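Local coordinates for peptidoglycan recognition protein 3 (Branchiostoma belcheri tsingtauense, PDB 4Z8I), which probably cleaves peptidoglycan as a zinc-binding N-acetylmuramoyl-L-alanine amidase, its activity augmented by fusion with a chitin-binding domain, at residues C47-S50 against S51-D54; L215-D218 against I219-W222. All coordinates share one frame; numbering follows the deposited sequence.

Interaction 1 of 2, residues C47-S50 against S51-D54; sequences CTCS and SCVD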
loop_
_atom_site.group_PDB
_atom_site.type_symbol
_atom_site.label_atom_id
_atom_site.label_comp_id
_atom_site.label_asym_id
_atom_site.label_seq_id
_atom_site.Cartn_x
_atom_site.Cartn_y
_atom_site.Cartn_z
ATOM N N CYS A 47 -12.042 -1.748 -22.055
ATOM C CA CYS A 47 -12.540 -1.216 -20.788
ATOM C C CYS A 47 -13.935 -0.601 -20.866
ATOM O O CYS A 47 -14.631 -0.521 -19.854
ATOM C CB CYS A 47 -11.563 -0.178 -20.233
ATOM S SG CYS A 47 -9.871 -0.773 -20.011
ATOM N N THR A 48 -14.340 -0.167 -22.057
ATOM C CA THR A 48 -15.573 0.609 -22.200
ATOM C C THR A 48 -16.694 -0.071 -22.985
ATOM O O THR A 48 -17.749 0.528 -23.192
ATOM C CB THR A 48 -15.303 1.980 -22.850
ATOM O OG1 THR A 48 -14.919 1.799 -24.219
ATOM C CG2 THR A 48 -14.204 2.699 -22.109
ATOM N N CYS A 49 -16.475 -1.305 -23.427
ATOM C CA CYS A 49 -17.538 -2.050 -24.098
ATOM C C CYS A 49 -18.658 -2.337 -23.102
ATOM O O CYS A 49 -18.466 -2.213 -21.889
ATOM C CB CYS A 49 -17.011 -3.353 -24.703
ATOM S SG CYS A 49 -17.092 -4.782 -23.604
ATOM N N SER A 50 -19.825 -2.715 -23.612
ATOM C CA SER A 50 -20.994 -2.910 -22.760
ATOM C C SER A 50 -20.828 -4.100 -21.819
ATOM O O SER A 50 -21.341 -4.092 -20.702
ATOM C CB SER A 50 -22.255 -3.077 -23.611
ATOM O OG SER A 50 -23.413 -3.144 -22.796
ATOM N N SER A 51 -20.107 -5.119 -22.278
ATOM C CA SER A 51 -19.897 -6.331 -21.491
ATOM C C SER A 51 -18.499 -6.380 -20.881
ATOM O O SER A 51 -18.117 -7.368 -20.253
ATOM C CB SER A 51 -20.143 -7.570 -22.353
ATOM O OG SER A 51 -19.449 -7.482 -23.586
ATOM N N CYS A 52 -17.737 -5.309 -21.070
ATOM C CA CYS A 52 -16.387 -5.228 -20.534
ATOM C C CYS A 52 -16.418 -4.946 -19.038
ATOM O O CYS A 52 -17.360 -4.332 -18.537
ATOM C CB CYS A 52 -15.592 -4.133 -21.249
ATOM S SG CYS A 52 -15.184 -4.503 -22.970
ATOM N N VAL A 53 -15.392 -5.402 -18.325
ATOM C CA VAL A 53 -15.264 -5.115 -16.901
ATOM C C VAL A 53 -13.887 -4.539 -16.600
ATOM O O VAL A 53 -12.869 -5.171 -16.885
ATOM C CB VAL A 53 -15.479 -6.374 -16.034
ATOM C CG1 VAL A 53 -15.539 -5.995 -14.563
ATOM C CG2 VAL A 53 -16.751 -7.098 -16.441
ATOM N N ASP A 54 -13.857 -3.334 -16.035
ATOM C CA ASP A 54 -12.600 -2.710 -15.637
ATOM C C ASP A 54 -12.356 -2.947 -14.150
ATOM O O ASP A 54 -12.989 -2.321 -13.298
ATOM C CB ASP A 54 -12.614 -1.212 -15.959
ATOM C CG ASP A 54 -11.305 -0.519 -15.603
ATOM O OD1 ASP A 54 -10.298 -1.213 -15.342
ATOM O OD2 ASP A 54 -11.283 0.728 -15.597
#
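Residues 47-50 and 51-54 fold back on each other as a reverse turn, their end-to-end directions 153° apart, and Cys49 CA and Cys52 CA stand 4.9 Å from each other across it. Further from the bend, Cys47 faces Asp54. The turn is closed by a disulfide between Cys49 SG and Cys52 SG, 2.0 Å long, with chi3 at 115°. The cysteines are separated by only two serines, so the bond makes a small covalent ring. Cys52 reaches its partner with SG anti to its own carbonyl carbon (chi1 -70°). A hydrogen bond from Cys52 N to Cys49 O spans the same turn, but it is weak, and the position of Cys52 N is doubtful. Ser51 OG lies 3.6 Å from Cys49 SG, beside the sulfur. The order in which the eight cysteines pair is consistent with a hevein-like chitin-binding domain, in which this disulfide joins the last two cysteines of the domain. Beyond the disulfide, Cys52 CB rests against the backbone of Cys47, 3.9 Å from Cys47 C. Asp54 CB lies 4.4 Å from Cys47 O, a loose contact at the edge. A second disulfide joins Cys47 to Cys33. Val53 bonds through its backbone to Cys34, which adds strand 53-54 to the small antiparallel sheet, and Asp54 OD1 bonds to Ser56 OG.

Interaction 2 of 2, residues L215-D218 against I219-W222; sequences LYDD and IKSW
Asp218 and Trp222 meet where helix 213-218 gives way to the following loop. Trp222 NE1 donates to Asp218 OD2 at 2.6 Å, and the N-H points nearly straight at the oxygen. The carboxylate oxygen lies close to the indole plane, at its edge. The carboxylate is turned 84° from the ring, and NE1 meets OD2 from above the carboxylate plane. Asp218 CG is anti to the backbone N (chi1 -173°), which carries the acid round to the indole. Asp218 OD1 has other partners: a salt bridge to Lys171 and a water that also bonds Ser221 OG.

The tight part is the buried side. Ile219 CG2 sits 3.6 Å above the Trp222 ring plane, over its centre, and touches Leu215 CD1 at 4.1 Å. Ile219 CD1 meets Tyr216 CD1 at 3.9 Å. Trp222 also packs on Ile177, Ala180 and Ile184 of helix 174-190 and on Phe163 of strand 158-163, and so fixes the C-terminal loop to the amidase core. Were Trp222 an alanine, Asp218 OD2 would probably lose its indole donor, and a gap would be likely to open between Ile219 and helix 174-190.

The backbone passes from the helical bond of Ile219 N to Leu215 O (2.9 Å) into a type I beta turn from Asp218 to Ser221. Ser221 N donates to Asp218 O. Ser221 OG also approaches that oxygen, but so closely that the details of its bond are doubtful.

The exposed side is looser. Lys220 bends back along the helix end, and its NZ makes a salt bridge of 3.5 Å to Asp217 OD1. The same NZ lies 3.5 Å from Tyr216 CE2, oblique to the ring. Tyr216 OH bonds to Asp204.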
loop_
_atom_site.group_PDB
_atom_site.type_symbol
_atom_site.label_atom_id
_atom_site.label_comp_id
_atom_site.label_asym_id
_atom_site.label_seq_id
_atom_site.Cartn_x
_atom_site.Cartn_y
_atom_site.Cartn_z
ATOM N N LEU A 215 7.693 -10.392 8.398
ATOM C CA LEU A 215 7.220 -9.424 7.417
ATOM C C LEU A 215 8.306 -9.145 6.380
ATOM O O LEU A 215 8.026 -9.042 5.181
ATOM C CB LEU A 215 6.791 -8.128 8.106
ATOM C CG LEU A 215 6.332 -7.010 7.172
ATOM C CD1 LEU A 215 5.227 -7.508 6.258
ATOM C CD2 LEU A 215 5.864 -5.804 7.965
ATOM N N TYR A 216 9.547 -9.035 6.849
ATOM C CA TYR A 216 10.688 -8.826 5.965
ATOM C C TYR A 216 10.859 -10.010 5.021
ATOM O O TYR A 216 11.262 -9.839 3.874
ATOM C CB TYR A 216 11.969 -8.606 6.772
ATOM C CG TYR A 216 13.199 -8.358 5.930
ATOM C CD1 TYR A 216 13.397 -7.137 5.299
ATOM C CD2 TYR A 216 14.166 -9.340 5.775
ATOM C CE1 TYR A 216 14.519 -6.905 4.532
ATOM C CE2 TYR A 216 15.292 -9.117 5.010
ATOM C CZ TYR A 216 15.463 -7.898 4.393
ATOM O OH TYR A 216 16.585 -7.674 3.632
ATOM N N ASP A 217 10.556 -11.209 5.512
ATOM C CA ASP A 217 10.588 -12.399 4.672
ATOM C C ASP A 217 9.492 -12.325 3.616
ATOM O O ASP A 217 9.714 -12.674 2.457
ATOM C CB ASP A 217 10.427 -13.674 5.508
ATOM C CG ASP A 217 11.706 -14.077 6.221
ATOM O OD1 ASP A 217 12.792 -13.607 5.820
ATOM O OD2 ASP A 217 11.623 -14.877 7.177
ATOM N N ASP A 218 8.309 -11.864 4.017
ATOM C CA ASP A 218 7.184 -11.784 3.088
ATOM C C ASP A 218 7.431 -10.773 1.966
ATOM O O ASP A 218 7.121 -11.046 0.807
ATOM C CB ASP A 218 5.881 -11.465 3.827
ATOM C CG ASP A 218 4.659 -11.540 2.925
ATOM O OD1 ASP A 218 4.149 -12.659 2.697
ATOM O OD2 ASP A 218 4.201 -10.482 2.448
ATOM N N ILE A 219 8.004 -9.618 2.303
ATOM C CA ILE A 219 8.215 -8.571 1.297
ATOM C C ILE A 219 9.257 -8.912 0.226
ATOM O O ILE A 219 9.372 -8.202 -0.775
ATOM C CB ILE A 219 8.546 -7.196 1.924
ATOM C CG1 ILE A 219 9.902 -7.229 2.626
ATOM C CG2 ILE A 219 7.440 -6.755 2.871
ATOM C CD1 ILE A 219 10.326 -5.882 3.166
ATOM N N LYS A 220 10.012 -9.988 0.429
ATOM C CA LYS A 220 10.950 -10.451 -0.589
ATOM C C LYS A 220 10.167 -10.981 -1.782
ATOM O O LYS A 220 10.586 -10.844 -2.932
ATOM C CB LYS A 220 11.833 -11.569 -0.044
ATOM C CG LYS A 220 12.414 -11.308 1.327
ATOM C CD LYS A 220 13.682 -10.486 1.261
ATOM C CE LYS A 220 14.813 -11.219 1.960
ATOM N NZ LYS A 220 14.324 -11.911 3.186
ATOM N N SER A 221 9.022 -11.590 -1.489
ATOM C CA SER A 221 8.160 -12.166 -2.513
ATOM C C SER A 221 7.351 -11.099 -3.246
ATOM O O SER A 221 6.731 -11.383 -4.271
ATOM C CB SER A 221 7.216 -13.195 -1.891
ATOM O OG SER A 221 6.330 -12.580 -0.972
ATOM N N TRP A 222 7.346 -9.877 -2.717
ATOM C CA TRP A 222 6.657 -8.778 -3.385
ATOM C C TRP A 222 7.456 -8.404 -4.618
ATOM O O TRP A 222 8.660 -8.652 -4.684
ATOM C CB TRP A 222 6.519 -7.546 -2.480
ATOM C CG TRP A 222 5.754 -7.757 -1.200
ATOM C CD1 TRP A 222 5.445 -8.948 -0.606
ATOM C CD2 TRP A 222 5.204 -6.735 -0.354
ATOM N NE1 TRP A 222 4.746 -8.730 0.557
ATOM C CE2 TRP A 222 4.582 -7.382 0.733
ATOM C CE3 TRP A 222 5.178 -5.339 -0.412
ATOM C CZ2 TRP A 222 3.942 -6.678 1.753
ATOM C CZ3 TRP A 222 4.542 -4.643 0.603
ATOM C CH2 TRP A 222 3.933 -5.312 1.669
HETATM O O HOH W 1 3.145 -12.600 -0.215
#

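The two contacts belong to different domains and follow each other along the chain. Interaction 1 lies in the N-terminal chitin-binding domain, between helix 44-48 and strand 53-54. Interaction 2 ends helix 213-218 in the amidase domain, beside the six-stranded mixed sheet. Their centres are 34 Å apart, their nearest atoms are about 22 Å apart, and they share no helix or sheet. Interaction 1 is a surface turn held by a disulfide, while interaction 2 is partly buried. Zinc, bound by His93, His202 and Cys210, lies about 9 Å from the Leu215 side chain of interaction 2. The separation is consistent with a binding module fused to a catalytic one.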